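11S globulin isoform 1 (Cocos nucifera, PDB 5WPW) serves as a seed storage protein of coconut, a hexameric 11S globulin that acts as a nutrient reservoir and is a potential food allergen. Local coordinates at the interface of chains A and B and the interface of chains A and C. Numbering follows the deposited sequence. Chains: chain A/B/C, 11S globulin isoform 1.

Contact 1: the interface of chains A and B. Residues chain A 261, 272, 274, 277; chain B 106, 243, 247.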
# COMPACT_ATOMS: atom_id res chain seq x y z
N ASP A 261 26.65 1.96 9.16
CA ASP A 261 25.60 2.82 9.69
C ASP A 261 25.93 3.37 11.07
O ASP A 261 25.43 4.43 11.44
CB ASP A 261 24.29 2.04 9.81
CG ASP A 261 23.77 1.62 8.47
OD1 ASP A 261 23.47 2.50 7.65
OD2 ASP A 261 23.68 0.41 8.23
N THR A 272 23.56 -2.31 8.66
CA THR A 272 22.26 -2.95 8.64
C THR A 272 21.82 -3.18 7.19
O THR A 272 22.09 -2.37 6.32
CB THR A 272 21.24 -2.06 9.34
OG1 THR A 272 21.68 -1.83 10.69
CG2 THR A 272 19.82 -2.69 9.33
N ASN A 274 18.21 -4.03 5.25
CA ASN A 274 16.77 -4.32 5.24
C ASN A 274 16.18 -3.67 3.99
O ASN A 274 16.92 -3.17 3.13
CB ASN A 274 16.12 -3.82 6.54
CG ASN A 274 16.32 -2.34 6.75
OD1 ASN A 274 16.23 -1.55 5.81
ND2 ASN A 274 16.63 -1.96 7.98
N LYS A 277 17.33 -0.51 2.19
CA LYS A 277 18.49 -0.59 1.31
C LYS A 277 18.28 -1.50 0.11
O LYS A 277 18.72 -1.16 -0.98
CB LYS A 277 19.71 -1.09 2.10
CG LYS A 277 20.11 -0.12 3.19
CD LYS A 277 21.49 -0.42 3.73
CE LYS A 277 21.79 0.46 4.93
NZ LYS A 277 23.14 0.16 5.49
N LYS B 106 25.99 9.69 9.76
CA LYS B 106 26.82 8.84 8.92
C LYS B 106 27.22 9.59 7.65
O LYS B 106 26.53 10.49 7.17
CB LYS B 106 26.09 7.54 8.60
CG LYS B 106 24.88 7.73 7.75
CD LYS B 106 24.06 6.46 7.70
CE LYS B 106 23.31 6.25 9.02
NZ LYS B 106 22.19 5.28 8.85
N GLU B 243 17.10 2.23 12.64
CA GLU B 243 17.54 1.21 11.70
C GLU B 243 16.66 1.13 10.47
O GLU B 243 16.98 0.40 9.53
CB GLU B 243 17.59 -0.16 12.39
CG GLU B 243 18.58 -0.28 13.55
CD GLU B 243 18.28 -1.47 14.44
OE1 GLU B 243 17.38 -1.34 15.31
OE2 GLU B 243 18.91 -2.54 14.25
N SER B 247 18.26 4.78 8.12
CA SER B 247 19.33 4.04 7.46
C SER B 247 19.04 3.83 5.98
O SER B 247 19.61 2.92 5.37
CB SER B 247 19.58 2.70 8.16
OG SER B 247 19.74 2.89 9.56
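A:Asn274 leaves strand 268-273 with an extended backbone (phi -150°, psi -170°), facing B:Glu243, the last residue of the short 3-10 helix 241-243. This is a join between two subunits of an 11S globulin, a seed storage protein of the cupin family. The amide ND2 of A:Asn274 donates to the backbone carbonyl O of B:Glu243 at 2.8 Å, somewhat bent at the hydrogen. The acceptor lies almost in the plane of the amide, whereas the donor is tilted from the plane of the carbonyl. CG of A:Asn274 stands between its backbone N and carbonyl carbon (chi1 59°), which turns the amide towards chain B. The charged part centres on A:Asp261. NZ of B:Lys106 reaches its OD1 at 3.3 Å, a long salt bridge on the anti side of the carboxylate and somewhat out of its plane; the two side chains run alongside each other in the same direction. The other oxygen, OD2, is held within chain A: NZ of A:Lys277 takes its syn lone pair at 2.8 Å, and N of A:Thr272 donates to it at 2.8 Å. A:Lys277 NZ also donates to the carbonyl O of A:Thr272 at 2.9 Å, which fixes the ammonium group that, with N of A:Thr272, holds OD2. Lying between two ammonium groups would probably favour the ionised form of the carboxylate. The extended A:Lys277 passes chain B on the way, its CE 3.3 Å from O of B:Ser247.

Contact 2: the interface of chains A and C. Residues chain A 392, 394; chain C 206-207.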
# COMPACT_ATOMS: atom_id res chain seq x y z
N SER A 392 11.79 1.99 40.58
CA SER A 392 11.88 0.65 39.98
C SER A 392 13.02 -0.16 40.58
O SER A 392 12.86 -1.37 40.84
CB SER A 392 12.08 0.75 38.46
OG SER A 392 11.00 1.43 37.83
N ARG A 394 14.85 0.85 43.34
CA ARG A 394 15.11 1.30 44.71
C ARG A 394 16.47 1.99 44.79
O ARG A 394 17.35 1.60 45.55
CB ARG A 394 15.01 0.14 45.70
CG ARG A 394 13.69 -0.62 45.65
CD ARG A 394 13.64 -1.70 46.70
NE ARG A 394 14.38 -2.89 46.28
CZ ARG A 394 15.03 -3.69 47.12
NH1 ARG A 394 15.68 -4.76 46.66
NH2 ARG A 394 15.05 -3.43 48.42
N ASP C 206 16.83 -8.93 45.91
CA ASP C 206 16.03 -9.29 47.08
C ASP C 206 14.74 -8.49 47.18
O ASP C 206 14.18 -8.33 48.27
CB ASP C 206 16.86 -9.13 48.35
CG ASP C 206 17.70 -7.86 48.33
OD1 ASP C 206 17.17 -6.81 47.92
OD2 ASP C 206 18.89 -7.92 48.73
N ASP C 207 14.25 -7.98 46.05
CA ASP C 207 13.00 -7.23 46.04
C ASP C 207 11.83 -8.13 46.40
O ASP C 207 11.73 -9.27 45.94
CB ASP C 207 12.79 -6.59 44.65
CG ASP C 207 11.81 -5.43 44.67
OD1 ASP C 207 10.98 -5.36 45.61
OD2 ASP C 207 11.85 -4.60 43.73
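A:Arg394 and C:Asp206 meet through side chains that both turn on the way: the arginine bends at chi3 (-79°), swinging its guanidinium towards chain C, while CG of C:Asp206 sits between its backbone N and carbonyl carbon (chi1 42°), bringing the carboxylate round to the incoming group. The principle illustrated is a charged link across a subunit interface in the 11S globulin hexamer. NH1 of the guanidinium donates to OD1 of C:Asp206 at 2.8 Å, with a fairly straight 160° at the hydrogen. The oxygen lies at the guanidinium edge, in its plane, and is met nearly in line with its own C-O bond. The carboxylate itself is turned steeply against the guanidinium, so the pair joins through one oxygen rather than as two parallel edges. C:Asp207 adds a looser charge contact: its OD2 stands 4.0 Å from NE of A:Arg394, and its carboxylate is inclined less steeply to the guanidinium. Two neighbouring acidic residues thus flank one arginine, and both carboxylates probably help to hold its positive charge at the interface. In the fold, A:Arg394 directly follows helix 386-393 and has backbone torsions in the left-handed helical region, where the chain leaves the helix; the aspartates lie in the loop between helix 196-202 and strand 212-214 of chain C.

Contact 3: the interface of chains A and C. Residues chain A 387-388, 391-392; chain C 51, 53, 213, 219.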
# COMPACT_ATOMS: atom_id res chain seq x y z
N GLU A 387 12.50 9.33 38.14
CA GLU A 387 11.81 8.84 39.34
C GLU A 387 11.19 7.48 39.11
O GLU A 387 11.07 6.70 40.06
CB GLU A 387 10.75 9.85 39.81
CG GLU A 387 11.36 11.21 40.22
CD GLU A 387 10.66 11.89 41.40
OE1 GLU A 387 11.27 12.83 41.95
OE2 GLU A 387 9.53 11.52 41.78
N VAL A 388 10.81 7.16 37.87
CA VAL A 388 10.42 5.80 37.54
C VAL A 388 11.58 4.84 37.80
O VAL A 388 11.40 3.76 38.36
CB VAL A 388 9.93 5.73 36.08
CG1 VAL A 388 9.80 4.27 35.62
CG2 VAL A 388 8.63 6.51 35.91
N ASN A 391 12.18 4.51 41.74
CA ASN A 391 11.26 3.59 42.38
C ASN A 391 11.38 2.17 41.85
O ASN A 391 11.13 1.22 42.60
CB ASN A 391 9.82 4.11 42.24
CG ASN A 391 9.54 5.34 43.13
OD1 ASN A 391 9.30 5.21 44.33
ND2 ASN A 391 9.56 6.54 42.53
N SER A 392 11.79 1.99 40.58
CA SER A 392 11.88 0.65 39.98
C SER A 392 13.02 -0.16 40.58
O SER A 392 12.86 -1.37 40.84
CB SER A 392 12.08 0.75 38.46
OG SER A 392 11.00 1.43 37.83
N LEU C 51 3.07 2.11 41.10
CA LEU C 51 3.77 2.14 39.83
C LEU C 51 3.90 0.71 39.31
O LEU C 51 4.46 -0.15 39.99
CB LEU C 51 5.15 2.79 39.99
CG LEU C 51 6.19 2.62 38.87
CD1 LEU C 51 5.79 3.51 37.67
CD2 LEU C 51 7.56 2.98 39.39
N LEU C 53 5.97 -1.53 37.16
CA LEU C 53 7.36 -1.43 36.74
C LEU C 53 7.50 -1.66 35.23
O LEU C 53 6.72 -2.41 34.63
CB LEU C 53 8.22 -2.45 37.48
CG LEU C 53 8.10 -2.30 38.99
CD1 LEU C 53 8.88 -3.38 39.68
CD2 LEU C 53 8.56 -0.89 39.36
N VAL C 213 4.54 -1.44 42.67
CA VAL C 213 5.26 -1.00 43.87
C VAL C 213 4.75 0.37 44.30
O VAL C 213 4.22 1.14 43.49
CB VAL C 213 6.79 -0.98 43.63
CG1 VAL C 213 7.22 -2.28 43.00
CG2 VAL C 213 7.23 0.24 42.78
N LEU C 219 5.12 10.14 42.56
CA LEU C 219 6.03 10.02 41.44
C LEU C 219 5.95 11.31 40.66
O LEU C 219 4.90 11.64 40.10
CB LEU C 219 5.67 8.82 40.56
CG LEU C 219 6.63 8.55 39.41
CD1 LEU C 219 7.79 7.77 39.95
CD2 LEU C 219 5.93 7.79 38.28
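C:Leu219 packs with both of its methyl groups against helix 386-393 of chain A, showing how leucines of one cupin-family subunit can cradle a helix of the next. Among the apolar contacts, its CD1 lies 3.6 Å from CB of A:Glu387, while CD2 touches CG2 of A:Val388 at 3.8 Å, the two branched side chains crossing at a slant. Further along the helix, CD2 of C:Leu51 meets CB of A:Asn391 at 3.8 Å, and CD2 of C:Leu53 rests 3.7 Å from CA of A:Ser392. C:Val213 borders the patch, turning CG2 towards the carbonyl O of A:Asn391. Mixed contacts come next: CD1 of C:Leu219 also reaches ND2 of A:Asn391 at 3.4 Å, the side chains sliding past each other in opposite directions. Polar bonds within the helix shape the surface that the leucines meet. ND2 of A:Asn391 donates to O of A:Glu387 at 2.9 Å, approaching from above the carbonyl plane. With chi1 at -72°, CG of A:Asn391 lies opposite its own carbonyl carbon, and the amide folds back along the helix to the preceding turn. OG of A:Ser392 likewise points back to O of A:Val388, although the modelled separation is too short to be trusted in detail. Within the fold, the helix follows strand 371-373 of chain A; C:Leu51 and C:Leu53 belong to strand 50-57, C:Val213 to strand 212-214, and C:Leu219 to a loop.

Contacts 2 and 3 belong to the same A–C interface, the centres of their C-alpha atoms about 10 Å apart, and share A:Ser392 near the end of helix 386-393. The helix flank that packs on leucines of chain C and the charged residue after it thus engage that chain together. Contact 1 joins chain A to chain B, its centre about 38 Å from that of contact 2 and 35 Å from that of contact 3. Its interface is two-fold symmetric, whereas the A–C interface is not an exact two-fold. One subunit therefore uses separate surfaces for two kinds of neighbour, which fits the hexamer that the subunits form.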